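Local coordinates for BH2621 protein (Bacillus halodurans, PDB 2QML) that is of unknown function but has the GNAT acyltransferase fold and probably transfers an acyl group to an amine in siderophore biosynthesis, at residues 8-13 with 24-29; 70-75 with 82-87; 104-109 with 135-140; 20-25 with 75-80. All coordinates share one frame; numbering follows the deposited sequence.

Contact 1: residues 8-13 with 24-29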
loop_
_atom_site.group_PDB
_atom_site.type_symbol
_atom_site.label_atom_id
_atom_site.label_comp_id
_atom_site.label_asym_id
_atom_site.label_seq_id
_atom_site.Cartn_x
_atom_site.Cartn_y
_atom_site.Cartn_z
ATOM N N LEU A 8 -9.999 7.502 -0.965
ATOM C CA LEU A 8 -9.725 6.769 -2.171
ATOM C C LEU A 8 -10.920 5.880 -2.460
ATOM O O LEU A 8 -11.356 5.118 -1.612
ATOM C CB LEU A 8 -8.462 5.937 -1.997
ATOM C CG LEU A 8 -7.977 5.129 -3.225
ATOM C CD1 LEU A 8 -7.657 6.090 -4.439
ATOM C CD2 LEU A 8 -6.769 4.264 -2.958
ATOM N N ALA A 9 -11.482 5.966 -3.651
ATOM C CA ALA A 9 -12.664 5.188 -3.963
ATOM C C ALA A 9 -12.398 3.711 -4.207
ATOM O O ALA A 9 -11.360 3.337 -4.766
ATOM C CB ALA A 9 -13.340 5.755 -5.236
ATOM N N PRO A 10 -13.396 2.873 -3.901
ATOM C CA PRO A 10 -13.295 1.460 -4.273
ATOM C C PRO A 10 -13.295 1.285 -5.793
ATOM O O PRO A 10 -13.834 2.146 -6.525
ATOM C CB PRO A 10 -14.564 0.839 -3.661
ATOM C CG PRO A 10 -15.517 1.908 -3.686
ATOM C CD PRO A 10 -14.716 3.147 -3.315
ATOM N N PHE A 11 -12.674 0.196 -6.238
ATOM C CA PHE A 11 -12.565 -0.066 -7.656
ATOM C C PHE A 11 -12.385 -1.535 -7.936
ATOM O O PHE A 11 -12.025 -2.300 -7.060
ATOM C CB PHE A 11 -11.429 0.768 -8.287
ATOM C CG PHE A 11 -10.067 0.472 -7.752
ATOM C CD1 PHE A 11 -9.576 1.132 -6.644
ATOM C CD2 PHE A 11 -9.277 -0.504 -8.356
ATOM C CE1 PHE A 11 -8.254 0.842 -6.168
ATOM C CE2 PHE A 11 -7.997 -0.786 -7.874
ATOM C CZ PHE A 11 -7.513 -0.141 -6.813
ATOM N N GLU A 12 -12.696 -1.927 -9.151
ATOM C CA GLU A 12 -12.508 -3.284 -9.629
ATOM C C GLU A 12 -11.965 -3.231 -11.058
ATOM O O GLU A 12 -12.529 -2.566 -11.942
ATOM C CB GLU A 12 -13.773 -4.117 -9.536
ATOM C CG GLU A 12 -13.588 -5.501 -10.186
ATOM C CD GLU A 12 -14.801 -6.368 -10.163
ATOM O OE1 GLU A 12 -15.821 -6.000 -9.530
ATOM O OE2 GLU A 12 -14.754 -7.412 -10.879
ATOM N N VAL A 13 -10.872 -3.948 -11.298
ATOM C CA VAL A 13 -10.266 -4.003 -12.632
ATOM C C VAL A 13 -9.914 -5.430 -12.986
ATOM O O VAL A 13 -9.741 -6.297 -12.124
ATOM C CB VAL A 13 -9.005 -3.116 -12.758
ATOM C CG1 VAL A 13 -9.369 -1.640 -12.468
ATOM C CG2 VAL A 13 -7.829 -3.629 -11.839
ATOM N N PHE A 24 -10.810 -3.760 -4.942
ATOM C CA PHE A 24 -10.441 -3.021 -3.728
ATOM C C PHE A 24 -11.659 -2.353 -3.126
ATOM O O PHE A 24 -12.395 -1.632 -3.819
ATOM C CB PHE A 24 -9.426 -1.949 -4.066
ATOM C CG PHE A 24 -8.044 -2.453 -4.355
ATOM C CD1 PHE A 24 -7.762 -3.045 -5.577
ATOM C CD2 PHE A 24 -7.016 -2.254 -3.469
ATOM C CE1 PHE A 24 -6.457 -3.477 -5.892
ATOM C CE2 PHE A 24 -5.703 -2.704 -3.763
ATOM C CZ PHE A 24 -5.445 -3.320 -4.953
ATOM N N ARG A 25 -11.883 -2.570 -1.843
ATOM C CA ARG A 25 -13.012 -2.014 -1.143
ATOM C C ARG A 25 -12.554 -1.390 0.144
ATOM O O ARG A 25 -11.515 -1.737 0.673
ATOM C CB ARG A 25 -14.058 -3.095 -0.839
ATOM C CG ARG A 25 -13.615 -4.246 0.064
ATOM C CD ARG A 25 -14.757 -5.067 0.562
ATOM N NE ARG A 25 -14.341 -6.185 1.407
ATOM C CZ ARG A 25 -14.079 -6.074 2.702
ATOM N NH1 ARG A 25 -14.097 -4.903 3.274
ATOM N NH2 ARG A 25 -13.724 -7.134 3.410
ATOM N N HIS A 26 -13.379 -0.504 0.663
ATOM C CA HIS A 26 -13.136 0.101 1.959
ATOM C C HIS A 26 -13.235 -0.948 3.040
ATOM O O HIS A 26 -14.105 -1.832 3.040
ATOM C CB HIS A 26 -14.102 1.249 2.273
ATOM C CG HIS A 26 -13.861 2.482 1.468
ATOM N ND1 HIS A 26 -14.769 3.507 1.409
ATOM C CD2 HIS A 26 -12.895 2.793 0.568
ATOM C CE1 HIS A 26 -14.316 4.453 0.601
ATOM N NE2 HIS A 26 -13.172 4.055 0.083
ATOM N N VAL A 27 -12.280 -0.877 3.957
ATOM C CA VAL A 27 -12.350 -1.673 5.149
ATOM C C VAL A 27 -13.564 -1.197 6.030
ATOM O O VAL A 27 -13.935 -0.006 6.058
ATOM C CB VAL A 27 -11.028 -1.569 5.923
ATOM C CG1 VAL A 27 -11.170 -2.093 7.364
ATOM C CG2 VAL A 27 -9.852 -2.244 5.153
ATOM N N THR A 28 -14.151 -2.138 6.756
ATOM C CA THR A 28 -15.179 -1.879 7.736
ATOM C C THR A 28 -14.846 -2.635 9.013
ATOM O O THR A 28 -13.980 -3.478 9.025
ATOM C CB THR A 28 -16.621 -2.296 7.281
ATOM O OG1 THR A 28 -16.771 -3.712 7.352
ATOM C CG2 THR A 28 -16.878 -1.815 5.871
HETATM N N MSE A 29 -15.588 -2.370 10.080
HETATM C CA MSE A 29 -15.385 -3.072 11.359
HETATM C C MSE A 29 -15.695 -4.555 11.278
HETATM O O MSE A 29 -15.206 -5.323 12.122
HETATM C CB MSE A 29 -16.162 -2.406 12.509
HETATM C CG MSE A 29 -15.619 -1.037 12.918
HETATM SE SE MSE A 29 -13.793 -1.108 13.563
HETATM C CE MSE A 29 -14.062 -2.169 15.198
#

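Contact 2: residues 70-75 with 82-87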
loop_
_atom_site.group_PDB
_atom_site.type_symbol
_atom_site.label_atom_id
_atom_site.label_comp_id
_atom_site.label_asym_id
_atom_site.label_seq_id
_atom_site.Cartn_x
_atom_site.Cartn_y
_atom_site.Cartn_z
ATOM N N GLN A 70 -6.514 9.376 5.716
ATOM C CA GLN A 70 -6.251 8.095 5.089
ATOM C C GLN A 70 -7.506 7.264 4.770
ATOM O O GLN A 70 -8.579 7.491 5.310
ATOM C CB GLN A 70 -5.285 7.269 5.948
ATOM C CG GLN A 70 -5.822 6.817 7.319
ATOM C CD GLN A 70 -4.805 6.002 8.067
ATOM O OE1 GLN A 70 -4.064 5.220 7.469
ATOM N NE2 GLN A 70 -4.742 6.185 9.380
ATOM N N THR A 71 -7.308 6.324 3.839
ATOM C CA THR A 71 -8.305 5.358 3.399
ATOM C C THR A 71 -7.716 3.979 3.610
ATOM O O THR A 71 -6.581 3.733 3.197
ATOM C CB THR A 71 -8.650 5.509 1.897
ATOM O OG1 THR A 71 -9.051 6.852 1.684
ATOM C CG2 THR A 71 -9.772 4.560 1.462
ATOM N N LEU A 72 -8.445 3.114 4.318
ATOM C CA LEU A 72 -8.070 1.710 4.523
ATOM C C LEU A 72 -8.821 0.855 3.546
ATOM O O LEU A 72 -10.077 0.950 3.472
ATOM C CB LEU A 72 -8.404 1.232 5.929
ATOM C CG LEU A 72 -7.391 1.609 7.019
ATOM C CD1 LEU A 72 -7.051 3.111 7.063
ATOM C CD2 LEU A 72 -7.927 1.132 8.374
HETATM N N MSE A 73 -8.105 -0.022 2.845
HETATM C CA MSE A 73 -8.757 -0.918 1.899
HETATM C C MSE A 73 -8.286 -2.350 1.975
HETATM O O MSE A 73 -7.136 -2.648 2.374
HETATM C CB MSE A 73 -8.539 -0.432 0.463
HETATM C CG MSE A 73 -8.800 1.038 0.259
HETATM SE SE MSE A 73 -8.589 1.505 -1.601
HETATM C CE MSE A 73 -10.405 1.406 -2.225
ATOM N N VAL A 74 -9.180 -3.238 1.542
ATOM C CA VAL A 74 -8.906 -4.634 1.386
ATOM C C VAL A 74 -8.763 -4.812 -0.114
ATOM O O VAL A 74 -9.659 -4.344 -0.861
ATOM C CB VAL A 74 -10.047 -5.493 1.891
ATOM C CG1 VAL A 74 -9.912 -6.946 1.343
ATOM C CG2 VAL A 74 -10.050 -5.445 3.412
ATOM N N GLY A 75 -7.725 -5.504 -0.585
ATOM C CA GLY A 75 -7.573 -5.864 -1.971
ATOM C C GLY A 75 -7.793 -7.386 -2.114
ATOM O O GLY A 75 -7.356 -8.173 -1.271
HETATM N N MSE A 82 -7.098 -10.637 0.352
HETATM C CA MSE A 82 -5.751 -11.134 0.693
HETATM C C MSE A 82 -4.682 -10.047 0.897
HETATM O O MSE A 82 -3.517 -10.339 1.080
HETATM C CB MSE A 82 -5.319 -12.172 -0.366
HETATM C CG MSE A 82 -5.578 -11.801 -1.839
HETATM SE SE MSE A 82 -4.776 -10.145 -2.448
HETATM C CE MSE A 82 -2.899 -10.744 -2.422
ATOM N N SER A 83 -5.109 -8.791 0.947
ATOM C CA SER A 83 -4.195 -7.676 1.119
ATOM C C SER A 83 -4.875 -6.492 1.808
ATOM O O SER A 83 -6.093 -6.276 1.709
ATOM C CB SER A 83 -3.579 -7.293 -0.231
ATOM O OG SER A 83 -4.566 -6.889 -1.144
ATOM N N TYR A 84 -4.074 -5.739 2.525
ATOM C CA TYR A 84 -4.521 -4.592 3.301
ATOM C C TYR A 84 -3.662 -3.403 2.857
ATOM O O TYR A 84 -2.445 -3.540 2.689
ATOM C CB TYR A 84 -4.474 -4.886 4.812
ATOM C CG TYR A 84 -4.643 -3.692 5.733
ATOM C CD1 TYR A 84 -5.911 -3.196 6.078
ATOM C CD2 TYR A 84 -3.540 -3.057 6.277
ATOM C CE1 TYR A 84 -6.062 -2.119 6.939
ATOM C CE2 TYR A 84 -3.694 -2.009 7.137
ATOM C CZ TYR A 84 -4.959 -1.528 7.436
ATOM O OH TYR A 84 -5.100 -0.470 8.288
ATOM N N TRP A 85 -4.319 -2.259 2.766
ATOM C CA TRP A 85 -3.745 -1.061 2.211
ATOM C C TRP A 85 -4.160 0.163 3.012
ATOM O O TRP A 85 -5.325 0.308 3.423
ATOM C CB TRP A 85 -4.190 -0.874 0.728
ATOM C CG TRP A 85 -4.003 -2.087 -0.103
ATOM C CD1 TRP A 85 -4.768 -3.238 -0.073
ATOM C CD2 TRP A 85 -2.941 -2.333 -1.013
ATOM N NE1 TRP A 85 -4.275 -4.119 -0.910
ATOM C CE2 TRP A 85 -3.137 -3.652 -1.503
ATOM C CE3 TRP A 85 -1.849 -1.591 -1.474
ATOM C CZ2 TRP A 85 -2.288 -4.240 -2.441
ATOM C CZ3 TRP A 85 -1.031 -2.156 -2.427
ATOM C CH2 TRP A 85 -1.248 -3.468 -2.890
ATOM N N GLU A 86 -3.197 1.040 3.275
ATOM C CA GLU A 86 -3.477 2.351 3.838
ATOM C C GLU A 86 -2.960 3.352 2.794
ATOM O O GLU A 86 -1.791 3.469 2.536
ATOM C CB GLU A 86 -2.837 2.539 5.204
ATOM C CG GLU A 86 -3.360 1.600 6.241
ATOM C CD GLU A 86 -2.623 1.672 7.574
ATOM O OE1 GLU A 86 -1.605 2.410 7.681
ATOM O OE2 GLU A 86 -3.069 0.968 8.526
ATOM N N SER A 87 -3.877 4.080 2.218
ATOM C CA SER A 87 -3.629 5.183 1.275
ATOM C C SER A 87 -3.758 6.521 2.039
ATOM O O SER A 87 -4.785 6.800 2.669
ATOM C CB SER A 87 -4.613 5.085 0.129
ATOM O OG SER A 87 -4.519 6.191 -0.709
HETATM O O HOH W 1 -1.667 5.404 7.261
#

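Contact 3: residues 104-109 with 135-140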
loop_
_atom_site.group_PDB
_atom_site.type_symbol
_atom_site.label_atom_id
_atom_site.label_comp_id
_atom_site.label_asym_id
_atom_site.label_seq_id
_atom_site.Cartn_x
_atom_site.Cartn_y
_atom_site.Cartn_z
ATOM N N HIS A 104 -0.076 17.918 -2.499
ATOM C CA HIS A 104 -0.926 16.776 -2.886
ATOM C C HIS A 104 -0.184 15.459 -3.000
ATOM O O HIS A 104 -0.700 14.510 -3.529
ATOM C CB HIS A 104 -1.650 17.084 -4.185
ATOM C CG HIS A 104 -2.573 18.240 -4.057
ATOM N ND1 HIS A 104 -2.203 19.527 -4.391
ATOM C CD2 HIS A 104 -3.816 18.318 -3.541
ATOM C CE1 HIS A 104 -3.207 20.342 -4.137
ATOM N NE2 HIS A 104 -4.196 19.634 -3.616
ATOM N N ASP A 105 1.025 15.384 -2.458
ATOM C CA ASP A 105 1.735 14.125 -2.452
ATOM C C ASP A 105 0.942 13.110 -1.643
ATOM O O ASP A 105 0.355 13.451 -0.634
ATOM C CB ASP A 105 3.128 14.269 -1.819
ATOM C CG ASP A 105 4.133 15.041 -2.674
ATOM O OD1 ASP A 105 3.853 15.378 -3.832
ATOM O OD2 ASP A 105 5.269 15.195 -2.158
ATOM N N GLN A 106 0.997 11.853 -2.058
ATOM C CA GLN A 106 0.334 10.784 -1.377
ATOM C C GLN A 106 1.363 9.718 -0.992
ATOM O O GLN A 106 2.494 9.684 -1.498
ATOM C CB GLN A 106 -0.775 10.156 -2.255
ATOM C CG GLN A 106 -1.907 11.097 -2.653
ATOM C CD GLN A 106 -2.891 10.366 -3.499
ATOM O OE1 GLN A 106 -3.172 9.226 -3.231
ATOM N NE2 GLN A 106 -3.436 11.008 -4.502
ATOM N N GLY A 107 0.939 8.854 -0.088
ATOM C CA GLY A 107 1.705 7.703 0.345
ATOM C C GLY A 107 0.912 6.430 0.398
ATOM O O GLY A 107 -0.316 6.445 0.265
ATOM N N ILE A 108 1.626 5.314 0.539
ATOM C CA ILE A 108 1.012 4.007 0.565
ATOM C C ILE A 108 1.680 3.073 1.560
ATOM O O ILE A 108 2.928 3.061 1.697
ATOM C CB ILE A 108 0.985 3.363 -0.842
ATOM C CG1 ILE A 108 0.038 2.125 -0.862
ATOM C CG2 ILE A 108 2.417 3.089 -1.396
ATOM C CD1 ILE A 108 -1.464 2.478 -0.661
ATOM N N HIS A 109 0.857 2.390 2.339
ATOM C CA HIS A 109 1.297 1.293 3.184
ATOM C C HIS A 109 0.559 0.056 2.689
ATOM O O HIS A 109 -0.601 0.168 2.254
ATOM C CB HIS A 109 1.015 1.474 4.661
ATOM C CG HIS A 109 1.607 2.707 5.267
ATOM N ND1 HIS A 109 2.977 2.877 5.402
ATOM C CD2 HIS A 109 1.031 3.725 5.925
ATOM C CE1 HIS A 109 3.201 4.013 6.048
ATOM N NE2 HIS A 109 2.044 4.581 6.311
ATOM N N PHE A 135 -3.136 7.995 -8.473
ATOM C CA PHE A 135 -2.612 9.016 -9.407
ATOM C C PHE A 135 -3.697 9.729 -10.208
ATOM O O PHE A 135 -3.412 10.736 -10.876
ATOM C CB PHE A 135 -1.577 8.413 -10.362
ATOM C CG PHE A 135 -0.151 8.414 -9.820
ATOM C CD1 PHE A 135 0.453 9.593 -9.402
ATOM C CD2 PHE A 135 0.599 7.253 -9.854
ATOM C CE1 PHE A 135 1.771 9.591 -8.980
ATOM C CE2 PHE A 135 1.921 7.240 -9.425
ATOM C CZ PHE A 135 2.497 8.432 -9.033
ATOM N N GLN A 136 -4.956 9.273 -10.126
ATOM C CA GLN A 136 -5.995 10.004 -10.823
ATOM C C GLN A 136 -6.406 11.280 -10.099
ATOM O O GLN A 136 -7.184 12.065 -10.644
ATOM C CB GLN A 136 -7.227 9.126 -11.107
ATOM C CG GLN A 136 -6.887 7.904 -11.859
ATOM C CD GLN A 136 -6.112 8.173 -13.122
ATOM O OE1 GLN A 136 -6.524 8.914 -13.984
ATOM N NE2 GLN A 136 -4.928 7.590 -13.195
ATOM N N GLU A 137 -5.962 11.479 -8.866
ATOM C CA GLU A 137 -6.110 12.799 -8.217
ATOM C C GLU A 137 -5.339 13.821 -9.085
ATOM O O GLU A 137 -4.145 13.691 -9.262
ATOM C CB GLU A 137 -5.603 12.722 -6.790
ATOM C CG GLU A 137 -5.523 14.065 -6.116
ATOM C CD GLU A 137 -6.887 14.659 -5.823
ATOM O OE1 GLU A 137 -7.789 13.879 -5.451
ATOM O OE2 GLU A 137 -7.007 15.894 -5.929
ATOM N N PRO A 138 -6.025 14.829 -9.662
ATOM C CA PRO A 138 -5.287 15.679 -10.647
ATOM C C PRO A 138 -4.023 16.372 -10.137
ATOM O O PRO A 138 -3.063 16.458 -10.880
ATOM C CB PRO A 138 -6.353 16.692 -11.103
ATOM C CG PRO A 138 -7.643 15.924 -10.904
ATOM C CD PRO A 138 -7.464 15.182 -9.631
ATOM N N ASP A 139 -4.004 16.814 -8.896
ATOM C CA ASP A 139 -2.826 17.545 -8.451
ATOM C C ASP A 139 -1.756 16.658 -7.829
ATOM O O ASP A 139 -0.685 17.160 -7.483
ATOM C CB ASP A 139 -3.259 18.613 -7.455
ATOM C CG ASP A 139 -4.174 19.678 -8.088
ATOM O OD1 ASP A 139 -3.944 20.030 -9.270
ATOM O OD2 ASP A 139 -5.106 20.151 -7.382
ATOM N N THR A 140 -2.019 15.369 -7.690
ATOM C CA THR A 140 -0.977 14.469 -7.165
ATOM C C THR A 140 0.010 14.070 -8.257
ATOM O O THR A 140 -0.361 13.403 -9.216
ATOM C CB THR A 140 -1.566 13.202 -6.551
ATOM O OG1 THR A 140 -2.358 13.569 -5.421
ATOM C CG2 THR A 140 -0.445 12.222 -6.156
HETATM O O HOH W 2 1.923 15.754 -5.710
#

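Contact 4: residues 20-25 with 75-80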
loop_
_atom_site.group_PDB
_atom_site.type_symbol
_atom_site.label_atom_id
_atom_site.label_comp_id
_atom_site.label_asym_id
_atom_site.label_seq_id
_atom_site.Cartn_x
_atom_site.Cartn_y
_atom_site.Cartn_z
ATOM N N LYS A 20 -6.618 -12.148 -13.765
ATOM C CA LYS A 20 -7.385 -12.107 -12.548
ATOM C C LYS A 20 -8.191 -10.823 -12.452
ATOM O O LYS A 20 -7.840 -9.796 -13.040
ATOM C CB LYS A 20 -6.473 -12.090 -11.332
ATOM C CG LYS A 20 -5.483 -13.194 -11.178
ATOM C CD LYS A 20 -6.132 -14.498 -10.922
ATOM C CE LYS A 20 -5.041 -15.530 -10.781
ATOM N NZ LYS A 20 -5.684 -16.829 -10.676
ATOM N N LYS A 21 -9.276 -10.902 -11.683
ATOM C CA LYS A 21 -10.089 -9.761 -11.289
ATOM C C LYS A 21 -9.475 -9.218 -10.007
ATOM O O LYS A 21 -9.296 -9.979 -9.054
ATOM C CB LYS A 21 -11.529 -10.241 -11.063
ATOM C CG LYS A 21 -12.465 -9.360 -10.338
ATOM C CD LYS A 21 -13.784 -10.142 -9.989
ATOM C CE LYS A 21 -14.263 -11.012 -11.154
ATOM N NZ LYS A 21 -15.677 -11.552 -10.925
ATOM N N LEU A 22 -9.134 -7.936 -10.006
ATOM C CA LEU A 22 -8.600 -7.259 -8.836
ATOM C C LEU A 22 -9.679 -6.336 -8.318
ATOM O O LEU A 22 -10.235 -5.526 -9.053
ATOM C CB LEU A 22 -7.387 -6.419 -9.184
ATOM C CG LEU A 22 -6.296 -7.084 -10.033
ATOM C CD1 LEU A 22 -5.125 -6.112 -10.159
ATOM C CD2 LEU A 22 -5.899 -8.419 -9.463
ATOM N N SER A 23 -9.989 -6.459 -7.050
ATOM C CA SER A 23 -10.974 -5.534 -6.492
ATOM C C SER A 23 -10.564 -5.042 -5.108
ATOM O O SER A 23 -10.017 -5.763 -4.267
ATOM C CB SER A 23 -12.351 -6.111 -6.461
ATOM O OG SER A 23 -12.415 -7.319 -5.814
ATOM N N PHE A 24 -10.810 -3.760 -4.942
ATOM C CA PHE A 24 -10.441 -3.021 -3.728
ATOM C C PHE A 24 -11.659 -2.353 -3.126
ATOM O O PHE A 24 -12.395 -1.632 -3.819
ATOM C CB PHE A 24 -9.426 -1.949 -4.066
ATOM C CG PHE A 24 -8.044 -2.453 -4.355
ATOM C CD1 PHE A 24 -7.762 -3.045 -5.577
ATOM C CD2 PHE A 24 -7.016 -2.254 -3.469
ATOM C CE1 PHE A 24 -6.457 -3.477 -5.892
ATOM C CE2 PHE A 24 -5.703 -2.704 -3.763
ATOM C CZ PHE A 24 -5.445 -3.320 -4.953
ATOM N N ARG A 25 -11.883 -2.570 -1.843
ATOM C CA ARG A 25 -13.012 -2.014 -1.143
ATOM C C ARG A 25 -12.554 -1.390 0.144
ATOM O O ARG A 25 -11.515 -1.737 0.673
ATOM C CB ARG A 25 -14.058 -3.095 -0.839
ATOM C CG ARG A 25 -13.615 -4.246 0.064
ATOM C CD ARG A 25 -14.757 -5.067 0.562
ATOM N NE ARG A 25 -14.341 -6.185 1.407
ATOM C CZ ARG A 25 -14.079 -6.074 2.702
ATOM N NH1 ARG A 25 -14.097 -4.903 3.274
ATOM N NH2 ARG A 25 -13.724 -7.134 3.410
ATOM N N GLY A 75 -7.725 -5.504 -0.585
ATOM C CA GLY A 75 -7.573 -5.864 -1.971
ATOM C C GLY A 75 -7.793 -7.386 -2.114
ATOM O O GLY A 75 -7.356 -8.173 -1.271
ATOM N N ALA A 76 -8.500 -7.769 -3.170
ATOM C CA ALA A 76 -8.890 -9.134 -3.422
ATOM C C ALA A 76 -8.538 -9.586 -4.836
ATOM O O ALA A 76 -8.460 -8.767 -5.756
ATOM C CB ALA A 76 -10.412 -9.289 -3.173
ATOM N N ILE A 77 -8.297 -10.883 -4.993
ATOM C CA ILE A 77 -8.017 -11.472 -6.291
ATOM C C ILE A 77 -9.108 -12.497 -6.496
ATOM O O ILE A 77 -9.282 -13.407 -5.685
ATOM C CB ILE A 77 -6.624 -12.101 -6.368
ATOM C CG1 ILE A 77 -5.546 -11.041 -6.105
ATOM C CG2 ILE A 77 -6.426 -12.771 -7.736
ATOM C CD1 ILE A 77 -4.145 -11.632 -5.877
ATOM N N ASN A 78 -9.888 -12.297 -7.547
ATOM C CA ASN A 78 -11.030 -13.138 -7.839
ATOM C C ASN A 78 -11.970 -13.254 -6.644
ATOM O O ASN A 78 -12.482 -14.333 -6.313
ATOM C CB ASN A 78 -10.577 -14.501 -8.342
ATOM C CG ASN A 78 -10.079 -14.455 -9.773
ATOM O OD1 ASN A 78 -10.139 -13.436 -10.467
ATOM N ND2 ASN A 78 -9.649 -15.598 -10.240
ATOM N N GLY A 79 -12.148 -12.108 -5.988
ATOM C CA GLY A 79 -13.009 -11.989 -4.843
ATOM C C GLY A 79 -12.468 -12.385 -3.494
ATOM O O GLY A 79 -13.066 -12.028 -2.501
ATOM N N VAL A 80 -11.322 -13.094 -3.461
ATOM C CA VAL A 80 -10.746 -13.545 -2.204
ATOM C C VAL A 80 -9.898 -12.431 -1.613
ATOM O O VAL A 80 -8.960 -12.008 -2.236
ATOM C CB VAL A 80 -9.906 -14.834 -2.376
ATOM C CG1 VAL A 80 -9.265 -15.227 -1.047
ATOM C CG2 VAL A 80 -10.750 -16.052 -3.003
HETATM O O HOH W 3 -11.368 -9.571 -6.938
#

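Contact 1: residues 8-13 with 24-29
Phe-11 and Phe-24 hold the two strands together through both backbone and rings. They form an antiparallel hydrogen-bonded pair: Phe-11 N donates to Phe-24 O at 3.0 Å, and Phe-24 N returns a nearly straight bond to Phe-11 O at 2.8 Å (177°).

Beyond that pair a side chain ties strand 20-26 to the residues leading into strand 11-15. The ring of His-26 turns its NE2 to Leu-8 O, 2.7 Å away; the acceptor lies in the imidazole plane and the N-H points at it within 15° of straight, so NE2 carries a proton.

The apolar contacts are aromatic. The Phe-11 and Phe-24 side chains run side by side, their planes 19° apart and their centroids 4.5 Å apart, but offset, with little of one ring above the other. Phe-24 CB sits over a face of the Phe-11 ring, a CH-pi contact of 3.9 Å from CB to the centroid. Pro-10 CD approaches the His-26 imidazole off-centre.

Helix 123-135 meets the phenylalanines through Gln-133 and Leu-126. This is an antiparallel beta hairpin, strands 11-15 and 20-26, at one margin of the GNAT sheet.

Contact 2: residues 70-75 with 82-87
Leu-72 and Tyr-84 cross obliquely on one face of this strand pair, with Leu-72 CD2 3.3 Å from Tyr-84 OH and the leucine CG nearly as close. Tyr-84 CG, anti to the backbone N (chi1 168°), starts the ring toward Leu-72. The phenol makes a very short bond to Glu-86 OE2, 2.5 Å from Tyr-84 OH, so this carboxylate is held by its own strand. Glu-86 lies alongside Leu-72, its CG against Leu-72 CD1. It also runs beside Gln-70, the amide and carboxylate planes 83° apart; a water may bridge Gln-70 OE1 and Glu-86 OE1, though its approach to the amide oxygen is too short to trust. Phe-64 of helix 54-65 packs on Gln-70, Leu-72 and Glu-86.

On the other face, the Trp-85 indole has Met-73 O at its edge. Its NE1 donates to Ser-83 OG at 2.8 Å, which ties the ring back to its own strand next to Gly-75. Ser-83 OG lies 3.3 Å from Gly-75 CA, and Trp-85 NE1 is 3.7 Å from Gly-75 N. Leu-126, Leu-127 and Ile-130 of helix 123-135 cover the indole.

Paired N-H...O=C bonds join Thr-71 to Ser-87 and Met-73 to Trp-85. Gly-75 N bonds to Ser-83 O, and Gly-75 O takes Met-82 N at 3.0 Å and, weakly, Ser-83 N. With Met-82 and Ser-83 both opposite Gly-75, this buried hairpin carries a classic beta bulge.

Contact 3: residues 104-109 with 135-140
Gln-106 reaches across to Thr-140 with its whole side chain. CB leaves the strand toward the loop, and CG, anti to the carbonyl carbon (chi1 -62°), lies 3.7 Å from Thr-140 OG1. The chain stays extended to CD, which passes near Thr-140 OG1 and CG2. At the tip, NE2 donates to Thr-140 OG1 at 2.9 Å, 164° at the hydrogen, with the acceptor close to the amide plane; NE2 also touches Glu-137 CB. OE1 faces another partner, the ammonium of Lys-134 on helix 123-135.

The threonine hydroxyl is held twice: OG1 accepts from Gln-106 NE2 and donates to His-104 O at 2.7 Å. Thr-140 closes a type I beta turn that starts at Glu-137, within the connection from helix 123-135 to strand 142-145. That strand lies beside and parallel to strand 106-112, so the path from one to the other is a beta-alpha-beta crossover of the GNAT fold, and the threonine bonds join its returning loop to the start of the first strand.

Next along, the His-104 and Asp-139 side chains lie side by side. Asp-139 CB rests over the imidazole face, a CH-pi contact 3.6 Å from the ring centroid, while the carboxylate plane is turned 50° from the ring.

Contact 4: residues 20-25 with 75-80
Gly-75 CA lies over one face of the Phe-24 ring, displaced toward the rim and 4.1 Å from the centroid, a CH-pi contact. The nearest ring atom is Phe-24 CD2, 3.9 Å from Gly-75 CA. The indole of Trp-85 also meets this phenyl ring, with their planes at about 60°.

The second flat group is the Asn-78 amide. Its OD1 accepts from Lys-21 N at 2.9 Å, almost straight at the hydrogen (172°) and with the donor somewhat tilted from the carbonyl plane. Asn-78 N bonds in return to Lys-21 O at 2.8 Å, so one asparagine uses side chain and backbone to hold both backbone polar atoms, N and O, of Lys-21. ND2 of the amide lies near Lys-20 CD, the two side chains crossing at about a right angle. CG and CD of that lysine pack on Ile-77 CG2, each 3.6 Å from it; Lys-20 bends at chi2 (-67°), which sets CD there. Leu-22 CD2 touches Ile-77 CG1 more loosely.

Between these ends Ser-23 and Ala-76 exchange backbone bonds, the shorter from Ala-76 N to Ser-23 O at 2.7 Å. A water donates to Lys-21 O, accepts from Gly-79 N and hydrogen-bonds Ser-23 OG, bridging the strand to the turn. Strand 20-26 thus docks antiparallel on the hairpin formed by strands 70-77 and 80-89, whose tight turn, Ile-77 to Val-80, is type I', with positive phi at Asn-78 and Gly-79.

How the contacts relate
Contacts 1, 4 and 2 follow one another across one sheet: strand 11-15 pairs with 20-26, which pairs with 70-77, which pairs with 80-89. Contacts 1 and 4 share Phe-24 and Arg-25, contacts 4 and 2 share Gly-75, and their centres are 10 and 12 Å apart. Contacts 1 and 2 also meet directly, Leu-8 N lying 2.9 Å from Thr-71 OG1. Contact 3 continues the sheet through strand 106-112, with Glu-86 O 2.9 Å from His-109 N, yet its centre is about 22 Å from that of contact 4. Bound glycerol, probably from the crystallisation liquor, lies near Leu-8, Thr-71 and Gln-106, of contacts 1, 2 and 3.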